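Metagenomic carboxyl esterase MGS0156 (Uncultured organism, PDB 5D8M) probably hydrolyses carboxylic ester bonds, acting as an esterase with an alpha/beta-hydrolase-like fold. Local coordinates at residues G127-N135 with C213-S224. Residues are numbered along the deposited sequence; the frame is centred on the assembly and turned at random.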
ATOM      1  N   GLY A 127      11.333  -8.645   5.755  1.00 13.63           N
ATOM      2  CA  GLY A 127      11.212 -10.076   5.588  1.00 10.96           C
ATOM      3  C   GLY A 127       9.927 -10.364   4.836  1.00 17.13           C
ATOM      4  O   GLY A 127       8.830 -10.022   5.298  1.00 13.59           O
ATOM      5  N   GLY A 128      10.054 -10.970   3.661  1.00 15.86           N
ATOM      6  CA  GLY A 128       8.884 -11.337   2.884  1.00 13.45           C
ATOM      7  C   GLY A 128       8.014 -12.373   3.589  1.00 14.59           C
ATOM      8  O   GLY A 128       6.808 -12.451   3.336  1.00 14.49           O
ATOM      9  N   ARG A 129       8.625 -13.175   4.462  1.00 10.98           N
ATOM     10  CA  ARG A 129       7.900 -14.209   5.181  1.00 11.30           C
ATOM     11  C   ARG A 129       7.908 -14.018   6.707  1.00 13.91           C
ATOM     12  O   ARG A 129       7.700 -14.970   7.462  1.00 15.84           O
ATOM     13  CB  ARG A 129       8.485 -15.574   4.808  1.00 12.15           C
ATOM     14  CG  ARG A 129       8.439 -15.838   3.301  1.00 14.23           C
ATOM     15  CD  ARG A 129       8.717 -17.290   2.997  1.00 19.43           C
ATOM     16  NE  ARG A 129      10.144 -17.602   2.996  1.00 19.66           N
ATOM     17  CZ  ARG A 129      10.630 -18.816   2.766  1.00 17.01           C
ATOM     18  NH1 ARG A 129      11.938 -19.031   2.764  1.00 19.39           N
ATOM     19  NH2 ARG A 129       9.806 -19.825   2.551  1.00 17.09           N
ATOM     20  N   TRP A 130       8.127 -12.786   7.159  1.00 12.68           N
ATOM     21  CA  TRP A 130       8.259 -12.494   8.589  1.00 15.24           C
ATOM     22  C   TRP A 130       7.061 -11.707   9.123  1.00 16.25           C
ATOM     23  O   TRP A 130       6.413 -11.017   8.363  1.00 13.59           O
ATOM     24  CB  TRP A 130       9.536 -11.697   8.844  1.00 11.64           C
ATOM     25  CG  TRP A 130      10.797 -12.531   8.713  1.00 14.38           C
ATOM     26  CD1 TRP A 130      10.882 -13.884   8.541  1.00 15.90           C
ATOM     27  CD2 TRP A 130      12.143 -12.051   8.777  1.00 12.90           C
ATOM     28  NE1 TRP A 130      12.207 -14.277   8.493  1.00 14.60           N
ATOM     29  CE2 TRP A 130      12.996 -13.164   8.636  1.00 13.77           C
ATOM     30  CE3 TRP A 130      12.708 -10.787   8.929  1.00 14.66           C
ATOM     31  CZ2 TRP A 130      14.386 -13.045   8.645  1.00 16.84           C
ATOM     32  CZ3 TRP A 130      14.093 -10.673   8.931  1.00 15.88           C
ATOM     33  CH2 TRP A 130      14.911 -11.793   8.804  1.00 16.44           C
ATOM     34  N   GLY A 131       6.809 -11.776  10.434  1.00 17.33           N
ATOM     35  CA  GLY A 131       5.681 -11.088  11.038  1.00 16.02           C
ATOM     36  C   GLY A 131       5.922  -9.586  11.138  1.00 15.69           C
ATOM     37  O   GLY A 131       7.043  -9.103  10.947  1.00 14.18           O
ATOM     38  N   SER A 132       4.864  -8.842  11.434  1.00 13.99           N
ATOM     39  CA  SER A 132       4.957  -7.388  11.511  1.00 14.09           C
ATOM     40  C   SER A 132       5.894  -6.876  12.621  1.00 16.69           C
ATOM     41  O   SER A 132       6.571  -5.887  12.416  1.00 14.55           O
ATOM     42  CB  SER A 132       3.566  -6.797  11.700  1.00 13.54           C
ATOM     43  OG  SER A 132       2.856  -6.877  10.481  1.00 20.26           O
ATOM     44  N   ALA A 133       5.940  -7.539  13.780  1.00 15.77           N
ATOM     45  CA  ALA A 133       6.828  -7.090  14.847  1.00 17.00           C
ATOM     46  C   ALA A 133       8.299  -7.159  14.433  1.00 18.64           C
ATOM     47  O   ALA A 133       9.082  -6.233  14.694  1.00 16.31           O
ATOM     48  CB  ALA A 133       6.606  -7.900  16.119  1.00 21.34           C
ATOM     49  N   ARG A 134       8.678  -8.265  13.804  1.00 15.57           N
ATOM     50  CA  ARG A 134      10.043  -8.420  13.347  1.00 15.72           C
ATOM     51  C   ARG A 134      10.397  -7.371  12.261  1.00 14.84           C
ATOM     52  O   ARG A 134      11.489  -6.790  12.271  1.00 13.10           O
ATOM     53  CB  ARG A 134      10.262  -9.840  12.832  1.00 17.04           C
ATOM     54  CG  ARG A 134      11.721 -10.116  12.518  1.00 19.68           C
ATOM     55  CD  ARG A 134      11.983 -11.590  12.293  1.00 19.92           C
ATOM     56  NE  ARG A 134      13.417 -11.891  12.278  1.00 24.74           N
ATOM     57  CZ  ARG A 134      13.906 -13.120  12.135  1.00 27.90           C
ATOM     58  NH1 ARG A 134      13.076 -14.144  11.977  1.00 25.20           N
ATOM     59  NH2 ARG A 134      15.215 -13.327  12.147  1.00 32.49           N
ATOM     60  N   ASN A 135       9.463  -7.101  11.353  1.00 12.30           N
ATOM     61  CA  ASN A 135       9.711  -6.117  10.295  1.00 13.72           C
ATOM     62  C   ASN A 135       9.693  -4.689  10.815  1.00 12.03           C
ATOM     63  O   ASN A 135      10.416  -3.834  10.310  1.00 11.55           O
ATOM     64  CB  ASN A 135       8.693  -6.273   9.165  1.00 14.10           C
ATOM     65  CG  ASN A 135       9.023  -7.439   8.265  1.00 15.49           C
ATOM     66  OD1 ASN A 135      10.110  -7.993   8.344  1.00 15.17           O
ATOM     67  ND2 ASN A 135       8.103  -7.799   7.390  1.00 15.08           N
ATOM     68  N   CYS A 213      14.654 -15.107   0.069  1.00 19.04           N
ATOM     69  CA  CYS A 213      14.034 -14.653   1.322  1.00 18.21           C
ATOM     70  C   CYS A 213      14.161 -15.732   2.391  1.00 18.88           C
ATOM     71  O   CYS A 213      13.992 -16.921   2.119  1.00 19.71           O
ATOM     72  CB  CYS A 213      12.555 -14.235   1.093  1.00 20.43           C
ATOM     73  SG  CYS A 213      11.481 -15.539   0.443  1.00 27.66           S
ATOM     74  N   PRO A 214      14.513 -15.326   3.615  1.00 19.03           N
ATOM     75  CA  PRO A 214      14.675 -16.293   4.704  1.00 20.25           C
ATOM     76  C   PRO A 214      13.296 -16.818   5.117  1.00 20.11           C
ATOM     77  O   PRO A 214      12.318 -16.127   4.892  1.00 18.86           O
ATOM     78  CB  PRO A 214      15.323 -15.460   5.830  1.00 20.77           C
ATOM     79  CG  PRO A 214      14.837 -14.065   5.554  1.00 19.40           C
ATOM     80  CD  PRO A 214      14.747 -13.938   4.052  1.00 18.61           C
ATOM     81  N   PRO A 215      13.227 -18.016   5.706  1.00 21.72           N
ATOM     82  CA  PRO A 215      11.954 -18.557   6.197  1.00 22.20           C
ATOM     83  C   PRO A 215      11.416 -17.821   7.423  1.00 21.92           C
ATOM     84  O   PRO A 215      12.191 -17.238   8.193  1.00 22.24           O
ATOM     85  CB  PRO A 215      12.307 -19.991   6.569  1.00 24.73           C
ATOM     86  CG  PRO A 215      13.786 -19.932   6.903  1.00 31.14           C
ATOM     87  CD  PRO A 215      14.366 -18.919   5.968  1.00 23.61           C
ATOM     88  N   GLY A 216      10.107 -17.900   7.620  1.00 21.74           N
ATOM     89  CA  GLY A 216       9.487 -17.450   8.850  1.00 22.00           C
ATOM     90  C   GLY A 216       9.317 -18.595   9.831  1.00 31.09           C
ATOM     91  O   GLY A 216       9.601 -19.758   9.513  1.00 30.56           O
ATOM     92  N   GLU A 217       8.858 -18.256  11.031  1.00 33.93           N
ATOM     93  CA  GLU A 217       8.469 -19.237  12.036  1.00 37.90           C
ATOM     94  C   GLU A 217       6.951 -19.405  12.040  1.00 35.41           C
ATOM     95  O   GLU A 217       6.208 -18.425  11.907  1.00 31.46           O
ATOM     96  CB  GLU A 217       8.953 -18.818  13.426  1.00 45.48           C
ATOM     97  CG  GLU A 217      10.465 -18.746  13.555  1.00 58.21           C
ATOM     98  CD  GLU A 217      10.917 -18.403  14.962  1.00 73.75           C
ATOM     99  OE1 GLU A 217      10.056 -18.056  15.806  1.00 80.54           O
ATOM    100  OE2 GLU A 217      12.139 -18.484  15.228  1.00 78.91           O
ATOM    101  N   GLY A 218       6.501 -20.646  12.202  1.00 36.66           N
ATOM    102  CA  GLY A 218       5.082 -20.944  12.240  1.00 40.38           C
ATOM    103  C   GLY A 218       4.353 -20.341  11.057  1.00 36.99           C
ATOM    104  O   GLY A 218       4.663 -20.651   9.909  1.00 35.07           O
ATOM    105  N   THR A 219       3.390 -19.468  11.344  1.00 34.47           N
ATOM    106  CA  THR A 219       2.716 -18.707  10.303  1.00 30.71           C
ATOM    107  C   THR A 219       2.759 -17.213  10.630  1.00 25.94           C
ATOM    108  O   THR A 219       1.776 -16.508  10.417  1.00 25.78           O
ATOM    109  CB  THR A 219       1.251 -19.140  10.134  1.00 35.30           C
ATOM    110  OG1 THR A 219       0.554 -18.941  11.374  1.00 39.36           O
ATOM    111  CG2 THR A 219       1.165 -20.616   9.724  1.00 39.46           C
ATOM    112  N   GLU A 220       3.900 -16.739  11.129  1.00 23.43           N
ATOM    113  CA  GLU A 220       4.031 -15.361  11.630  1.00 25.46           C
ATOM    114  C   GLU A 220       3.586 -14.275  10.633  1.00 18.37           C
ATOM    115  O   GLU A 220       2.897 -13.315  11.002  1.00 18.09           O
ATOM    116  CB  GLU A 220       5.484 -15.095  12.078  1.00 29.93           C
ATOM    117  CG  GLU A 220       6.583 -15.272  11.002  1.00 29.17           C
ATOM    118  CD  GLU A 220       8.001 -14.935  11.532  1.00 33.99           C
ATOM    119  OE1 GLU A 220       8.799 -15.868  11.769  1.00 34.12           O
ATOM    120  OE2 GLU A 220       8.324 -13.737  11.705  1.00 32.15           O
ATOM    121  N   ALA A 221       3.964 -14.426   9.375  1.00 17.56           N
ATOM    122  CA  ALA A 221       3.620 -13.441   8.351  1.00 18.89           C
ATOM    123  C   ALA A 221       2.097 -13.362   8.114  1.00 21.59           C
ATOM    124  O   ALA A 221       1.507 -12.267   8.071  1.00 15.28           O
ATOM    125  CB  ALA A 221       4.342 -13.778   7.048  1.00 16.89           C
ATOM    126  N   LEU A 222       1.465 -14.527   7.979  1.00 17.69           N
ATOM    127  CA  LEU A 222       0.014 -14.581   7.775  1.00 21.25           C
ATOM    128  C   LEU A 222      -0.764 -14.208   9.028  1.00 18.05           C
ATOM    129  O   LEU A 222      -1.829 -13.606   8.930  1.00 18.23           O
ATOM    130  CB  LEU A 222      -0.436 -15.974   7.302  1.00 30.50           C
ATOM    131  CG  LEU A 222      -0.269 -16.245   5.804  1.00 34.89           C
ATOM    132  CD1 LEU A 222      -0.738 -15.064   4.961  1.00 31.77           C
ATOM    133  CD2 LEU A 222       1.190 -16.559   5.511  1.00 37.89           C
ATOM    134  N   ASP A 223      -0.248 -14.550  10.208  1.00 19.00           N
ATOM    135  CA  ASP A 223      -0.891 -14.124  11.458  1.00 21.91           C
ATOM    136  C   ASP A 223      -1.077 -12.608  11.494  1.00 20.74           C
ATOM    137  O   ASP A 223      -2.058 -12.086  12.033  1.00 17.49           O
ATOM    138  CB  ASP A 223      -0.065 -14.541  12.669  1.00 28.13           C
ATOM    139  CG  ASP A 223      -0.017 -16.040  12.862  1.00 34.14           C
ATOM    140  OD1 ASP A 223      -0.821 -16.763  12.239  1.00 31.71           O
ATOM    141  OD2 ASP A 223       0.848 -16.493  13.638  1.00 42.75           O
ATOM    142  N   SER A 224      -0.117 -11.906  10.913  1.00 17.15           N
ATOM    143  CA  SER A 224      -0.137 -10.457  10.916  1.00 18.64           C
ATOM    144  C   SER A 224      -1.213  -9.910   9.988  1.00 15.41           C
ATOM    145  O   SER A 224      -1.570  -8.738  10.083  1.00 16.48           O
ATOM    146  CB  SER A 224       1.234  -9.903  10.510  1.00 18.01           C
ATOM    147  OG  SER A 224       2.193 -10.198  11.491  1.00 19.94           O
TER
HETATM  148  O   HOH W   1      11.391 -13.487   4.693  1.00 14.67           O
HETATM  149  O   HOH W   2      12.555 -16.983  10.988  1.00 35.95           O
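Gly-131 and Ala-221 bring the two backbones together, their CA atoms 4.1 Å apart, where the loop leading into helix 132-143 meets the short helix 220-223. Gly-131 is the N-cap residue, and Gly-127 to Trp-130 before it form a type I turn. At the helix start, Ser-132 N donates to Ser-224 OG (3.0 Å, 167° at the hydrogen), while Ser-132 OG turns to Asp-163. Glu-220 CG lies between its own backbone N and carbonyl carbon (chi1 59°); from there the extended chain brings OE2 within 2.8 Å of Gly-131 N, met on its anti side, while OE1 accepts from Glu-217 N. Trp-130 NE1 points within its ring plane at Pro-215 O (3.0 Å), and CZ2 packs on Pro-214 CG (3.3 Å); the Arg-134 guanidinium covers one ring face. Arg-129, bent at chi3, gives NH1 to Cys-213 O (3.0 Å, 147° at the hydrogen) and NE to Pro-214 O (3.2 Å), both approached from above the carbonyl plane, as NH2 reaches Ala-205 O and Met-208 O. An alanine here would probably leave the carbonyls of Cys-213, Ala-205 and Met-208 without their shared charged donor and the 213-215 loop less firmly tied to 127-130. All five direct hydrogen bonds join a side chain to a main-chain atom, so side chains serve three loop carbonyls of 213-215 and the N-H groups of Gly-131 and Ser-132 where a helix begins.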